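Long-range contact in Alpha/beta hydrolase (Legionella pneumophila subsp. pneumophila str. Philadelphia 1, PDB 4EZI), which is of unknown function but adopts the alpha/beta hydrolase fold and may act as a lipase, possibly on triacylglycerols: residues 210-223 and 264-276. Residues are numbered along the deposited sequence; the frame is centred on the assembly and turned at random.
Sequences VMLEPGPRATAYLA and ILQALPQDPLLIF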
loop_
_atom_site.group_PDB
_atom_site.type_symbol
_atom_site.label_atom_id
_atom_site.label_comp_id
_atom_site.label_asym_id
_atom_site.label_seq_id
_atom_site.Cartn_x
_atom_site.Cartn_y
_atom_site.Cartn_z
ATOM N N VAL A 210 -11.734 -11.063 -8.841
ATOM C CA VAL A 210 -10.733 -11.944 -8.268
ATOM C C VAL A 210 -11.274 -13.372 -8.165
ATOM O O VAL A 210 -10.554 -14.332 -8.400
ATOM C CB VAL A 210 -10.198 -11.365 -6.933
ATOM C CG1 VAL A 210 -9.132 -12.241 -6.349
ATOM C CG2 VAL A 210 -9.639 -9.950 -7.148
HETATM N N MSE A 211 -12.558 -13.528 -7.827
HETATM C CA MSE A 211 -13.127 -14.868 -7.700
HETATM C C MSE A 211 -13.424 -15.516 -9.039
HETATM O O MSE A 211 -13.225 -16.712 -9.183
HETATM C CB MSE A 211 -14.410 -14.820 -6.893
HETATM C CG MSE A 211 -14.202 -14.509 -5.436
HETATM SE SE MSE A 211 -15.685 -15.072 -4.341
HETATM C CE MSE A 211 -14.727 -15.379 -2.690
ATOM N N LEU A 212 -13.948 -14.729 -9.995
ATOM C CA LEU A 212 -14.457 -15.295 -11.268
ATOM C C LEU A 212 -13.633 -14.991 -12.498
ATOM O O LEU A 212 -13.804 -15.672 -13.507
ATOM C CB LEU A 212 -15.891 -14.830 -11.522
ATOM C CG LEU A 212 -16.927 -15.306 -10.518
ATOM C CD1 LEU A 212 -18.256 -14.614 -10.761
ATOM C CD2 LEU A 212 -17.110 -16.834 -10.571
ATOM N N GLU A 213 -12.713 -14.034 -12.421
ATOM C CA GLU A 213 -11.725 -13.824 -13.481
ATOM C C GLU A 213 -10.316 -13.908 -12.859
ATOM O O GLU A 213 -9.511 -12.987 -12.982
ATOM C CB GLU A 213 -11.936 -12.487 -14.146
ATOM C CG GLU A 213 -13.337 -12.331 -14.691
ATOM C CD GLU A 213 -13.493 -11.063 -15.485
ATOM O OE1 GLU A 213 -12.779 -10.894 -16.499
ATOM O OE2 GLU A 213 -14.300 -10.226 -15.074
ATOM N N PRO A 214 -10.010 -15.018 -12.185
ATOM C CA PRO A 214 -8.792 -15.038 -11.395
ATOM C C PRO A 214 -7.516 -14.938 -12.202
ATOM O O PRO A 214 -7.234 -15.778 -13.061
ATOM C CB PRO A 214 -8.861 -16.398 -10.701
ATOM C CG PRO A 214 -9.698 -17.213 -11.615
ATOM C CD PRO A 214 -10.762 -16.270 -12.023
ATOM N N GLY A 215 -6.707 -13.948 -11.864
ATOM C CA GLY A 215 -5.348 -13.855 -12.396
ATOM C C GLY A 215 -4.423 -14.790 -11.617
ATOM O O GLY A 215 -4.861 -15.618 -10.795
ATOM N N PRO A 216 -3.110 -14.674 -11.850
ATOM C CA PRO A 216 -2.149 -15.638 -11.324
ATOM C C PRO A 216 -1.991 -15.643 -9.797
ATOM O O PRO A 216 -1.415 -16.587 -9.265
ATOM C CB PRO A 216 -0.832 -15.221 -11.990
ATOM C CG PRO A 216 -1.242 -14.456 -13.225
ATOM C CD PRO A 216 -2.506 -13.769 -12.859
ATOM N N ARG A 217 -2.456 -14.599 -9.114
ATOM C CA ARG A 217 -2.295 -14.449 -7.664
ATOM C C ARG A 217 -3.624 -14.411 -6.920
ATOM O O ARG A 217 -3.650 -14.224 -5.712
ATOM C CB ARG A 217 -1.491 -13.168 -7.406
ATOM C CG ARG A 217 0.000 -13.299 -7.828
ATOM C CD ARG A 217 0.631 -11.967 -8.155
ATOM N NE ARG A 217 0.112 -11.379 -9.378
ATOM C CZ ARG A 217 0.583 -11.618 -10.584
ATOM N NH1 ARG A 217 1.637 -12.390 -10.768
ATOM N NH2 ARG A 217 -0.017 -11.046 -11.624
ATOM N N ALA A 218 -4.730 -14.570 -7.643
ATOM C CA ALA A 218 -6.069 -14.365 -7.070
ATOM C C ALA A 218 -6.358 -15.251 -5.887
ATOM O O ALA A 218 -6.827 -14.783 -4.859
ATOM C CB ALA A 218 -7.128 -14.599 -8.150
ATOM N N THR A 219 -6.063 -16.545 -6.005
ATOM C CA THR A 219 -6.358 -17.441 -4.905
ATOM C C THR A 219 -5.580 -17.036 -3.652
ATOM O O THR A 219 -6.114 -17.053 -2.541
ATOM C CB THR A 219 -6.043 -18.888 -5.277
ATOM O OG1 THR A 219 -6.767 -19.184 -6.473
ATOM C CG2 THR A 219 -6.470 -19.851 -4.163
ATOM N N ALA A 220 -4.298 -16.709 -3.822
ATOM C CA ALA A 220 -3.475 -16.266 -2.694
ATOM C C ALA A 220 -4.051 -15.013 -2.051
ATOM O O ALA A 220 -4.104 -14.907 -0.826
ATOM C CB ALA A 220 -2.029 -16.067 -3.119
ATOM N N TYR A 221 -4.451 -14.021 -2.849
ATOM C CA TYR A 221 -5.030 -12.815 -2.291
ATOM C C TYR A 221 -6.278 -13.146 -1.457
ATOM O O TYR A 221 -6.500 -12.592 -0.380
ATOM C CB TYR A 221 -5.431 -11.837 -3.390
ATOM C CG TYR A 221 -4.349 -11.253 -4.263
ATOM C CD1 TYR A 221 -3.106 -10.923 -3.761
ATOM C CD2 TYR A 221 -4.608 -10.960 -5.578
ATOM C CE1 TYR A 221 -2.145 -10.296 -4.559
ATOM C CE2 TYR A 221 -3.664 -10.344 -6.390
ATOM C CZ TYR A 221 -2.416 -10.030 -5.865
ATOM O OH TYR A 221 -1.478 -9.407 -6.652
ATOM N N LEU A 222 -7.163 -13.969 -2.008
ATOM C CA LEU A 222 -8.424 -14.272 -1.329
ATOM C C LEU A 222 -8.198 -15.096 -0.080
ATOM O O LEU A 222 -8.871 -14.888 0.931
ATOM C CB LEU A 222 -9.406 -14.972 -2.279
ATOM C CG LEU A 222 -9.924 -14.060 -3.393
ATOM C CD1 LEU A 222 -10.658 -14.895 -4.436
ATOM C CD2 LEU A 222 -10.814 -12.942 -2.878
ATOM N N ALA A 223 -7.275 -16.045 -0.155
ATOM C CA ALA A 223 -6.922 -16.835 1.030
ATOM C C ALA A 223 -6.425 -15.898 2.159
ATOM O O ALA A 223 -6.885 -15.973 3.303
ATOM C CB ALA A 223 -5.849 -17.844 0.658
ATOM N N ILE A 264 3.781 -20.246 -1.816
ATOM C CA ILE A 264 2.355 -20.057 -1.551
ATOM C C ILE A 264 1.551 -20.244 -2.822
ATOM O O ILE A 264 0.569 -20.996 -2.856
ATOM C CB ILE A 264 2.090 -18.669 -0.899
ATOM C CG1 ILE A 264 2.822 -18.576 0.447
ATOM C CG2 ILE A 264 0.589 -18.420 -0.777
ATOM C CD1 ILE A 264 2.790 -17.175 1.087
ATOM N N LEU A 265 2.014 -19.599 -3.892
ATOM C CA LEU A 265 1.296 -19.679 -5.151
ATOM C C LEU A 265 1.271 -21.104 -5.700
ATOM O O LEU A 265 0.266 -21.538 -6.250
ATOM C CB LEU A 265 1.898 -18.715 -6.181
ATOM C CG LEU A 265 1.756 -17.244 -5.820
ATOM C CD1 LEU A 265 2.540 -16.409 -6.785
ATOM C CD2 LEU A 265 0.301 -16.810 -5.840
ATOM N N GLN A 266 2.350 -21.848 -5.513
ATOM C CA GLN A 266 2.403 -23.234 -5.975
ATOM C C GLN A 266 1.516 -24.181 -5.155
ATOM O O GLN A 266 0.985 -25.157 -5.698
ATOM C CB GLN A 266 3.851 -23.710 -5.978
ATOM C CG GLN A 266 4.093 -25.027 -6.704
ATOM C CD GLN A 266 3.616 -25.024 -8.157
ATOM O OE1 GLN A 266 3.756 -24.033 -8.876
ATOM N NE2 GLN A 266 3.048 -26.147 -8.590
ATOM N N ALA A 267 1.328 -23.898 -3.868
ATOM C CA ALA A 267 0.526 -24.747 -2.970
ATOM C C ALA A 267 -0.968 -24.571 -3.155
ATOM O O ALA A 267 -1.722 -25.411 -2.693
ATOM C CB ALA A 267 0.898 -24.465 -1.520
ATOM N N LEU A 268 -1.406 -23.472 -3.751
ATOM C CA LEU A 268 -2.820 -23.163 -3.866
ATOM C C LEU A 268 -3.268 -23.358 -5.306
ATOM O O LEU A 268 -2.532 -23.055 -6.256
ATOM C CB LEU A 268 -3.055 -21.705 -3.454
ATOM C CG LEU A 268 -2.830 -21.429 -1.961
ATOM C CD1 LEU A 268 -2.970 -19.930 -1.714
ATOM C CD2 LEU A 268 -3.754 -22.253 -1.049
ATOM N N PRO A 269 -4.517 -23.784 -5.493
ATOM C CA PRO A 269 -5.028 -23.885 -6.864
ATOM C C PRO A 269 -5.166 -22.515 -7.534
ATOM O O PRO A 269 -5.340 -21.507 -6.869
ATOM C CB PRO A 269 -6.403 -24.524 -6.681
ATOM C CG PRO A 269 -6.820 -24.154 -5.323
ATOM C CD PRO A 269 -5.561 -24.060 -4.493
ATOM N N GLN A 270 -5.106 -22.507 -8.851
ATOM C CA GLN A 270 -5.295 -21.271 -9.597
ATOM C C GLN A 270 -6.738 -20.767 -9.600
ATOM O O GLN A 270 -6.955 -19.562 -9.666
ATOM C CB GLN A 270 -4.728 -21.396 -11.003
ATOM C CG GLN A 270 -3.198 -21.214 -10.997
ATOM C CD GLN A 270 -2.779 -19.747 -10.868
ATOM O OE1 GLN A 270 -3.057 -18.952 -11.773
ATOM N NE2 GLN A 270 -2.153 -19.370 -9.721
ATOM N N ASP A 271 -7.702 -21.684 -9.495
ATOM C CA ASP A 271 -9.121 -21.331 -9.402
ATOM C C ASP A 271 -9.509 -21.146 -7.935
ATOM O O ASP A 271 -9.543 -22.132 -7.193
ATOM C CB ASP A 271 -9.979 -22.433 -10.025
ATOM C CG ASP A 271 -11.472 -22.144 -9.964
ATOM O OD1 ASP A 271 -11.904 -21.098 -9.429
ATOM O OD2 ASP A 271 -12.252 -22.986 -10.505
ATOM N N PRO A 272 -9.766 -19.897 -7.501
ATOM C CA PRO A 272 -10.037 -19.680 -6.086
ATOM C C PRO A 272 -11.250 -20.415 -5.584
ATOM O O PRO A 272 -11.356 -20.660 -4.373
ATOM C CB PRO A 272 -10.210 -18.152 -5.960
ATOM C CG PRO A 272 -9.646 -17.570 -7.164
ATOM C CD PRO A 272 -9.781 -18.626 -8.249
ATOM N N LEU A 273 -12.210 -20.725 -6.464
ATOM C CA LEU A 273 -13.390 -21.409 -5.963
ATOM C C LEU A 273 -13.036 -22.723 -5.281
ATOM O O LEU A 273 -13.770 -23.173 -4.396
ATOM C CB LEU A 273 -14.410 -21.645 -7.074
ATOM C CG LEU A 273 -14.970 -20.365 -7.701
ATOM C CD1 LEU A 273 -15.927 -20.682 -8.838
ATOM C CD2 LEU A 273 -15.649 -19.482 -6.684
ATOM N N LEU A 274 -11.904 -23.335 -5.645
ATOM C CA LEU A 274 -11.522 -24.643 -5.082
ATOM C C LEU A 274 -11.093 -24.531 -3.616
ATOM O O LEU A 274 -11.121 -25.548 -2.911
ATOM C CB LEU A 274 -10.423 -25.291 -5.925
ATOM C CG LEU A 274 -10.860 -25.799 -7.291
ATOM C CD1 LEU A 274 -9.643 -26.148 -8.120
ATOM C CD2 LEU A 274 -11.816 -26.984 -7.131
ATOM N N ILE A 275 -10.740 -23.343 -3.126
ATOM C CA ILE A 275 -10.358 -23.227 -1.706
ATOM C C ILE A 275 -11.534 -22.942 -0.787
ATOM O O ILE A 275 -11.367 -22.962 0.424
ATOM C CB ILE A 275 -9.217 -22.225 -1.441
ATOM C CG1 ILE A 275 -9.654 -20.759 -1.608
ATOM C CG2 ILE A 275 -7.977 -22.632 -2.273
ATOM C CD1 ILE A 275 -8.649 -19.762 -1.025
ATOM N N PHE A 276 -12.715 -22.668 -1.348
ATOM C CA PHE A 276 -13.855 -22.246 -0.535
ATOM C C PHE A 276 -14.946 -23.279 -0.509
ATOM O O PHE A 276 -15.192 -23.982 -1.481
ATOM C CB PHE A 276 -14.463 -20.943 -1.097
ATOM C CG PHE A 276 -13.559 -19.746 -0.960
ATOM C CD1 PHE A 276 -13.280 -19.232 0.282
ATOM C CD2 PHE A 276 -12.971 -19.158 -2.081
ATOM C CE1 PHE A 276 -12.438 -18.150 0.431
ATOM C CE2 PHE A 276 -12.125 -18.094 -1.935
ATOM C CZ PHE A 276 -11.853 -17.570 -0.694
HETATM O O HOH W 1 -13.167 -19.021 -10.709
HETATM O O HOH W 2 -5.698 -18.068 -12.762
HETATM O O HOH W 3 -5.186 -17.584 -8.730
#
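T219 comes closest to P272 near the start of helix 218-233, their CA atoms 4.5 Å apart, while A220 faces L265. Segment 264-276 leaves helix 261-267, passes this helix start and runs through the 3-10 turn 272-275 to F276. T219 is the hub: its OG1 donates to P269 O at 2.8 Å. With OG1 beside its own backbone N (chi1 -55°), CG2 is turned onto L268 CB and I275 CG2. P272 wedges in next to it, its ring between P214, A218 and L222; P214 CB and P272 CD are tight at 3.4 Å. Q270, bent at chi2, folds its amide back so that NE2 donates to P216 O, 2.9 Å and almost straight (178°), from above the carbonyl plane. One water links G215 O, T219 N and Q270 O; another joins M211 O to D271 OD1. In one conformer, selenomethionine M211 CE makes an off-centre CH-pi contact with F276. R217 salt-bridges D320 and touches the putative Ser-His-Asp triad. Apolar packing thus joins two parts of the helical insertion between strands 193-197 and 310-314, consistent with a cap over the hydrolase core; P269, P216, G215 and Q270 carbonyls are satisfied, but buried V210 O has no partner.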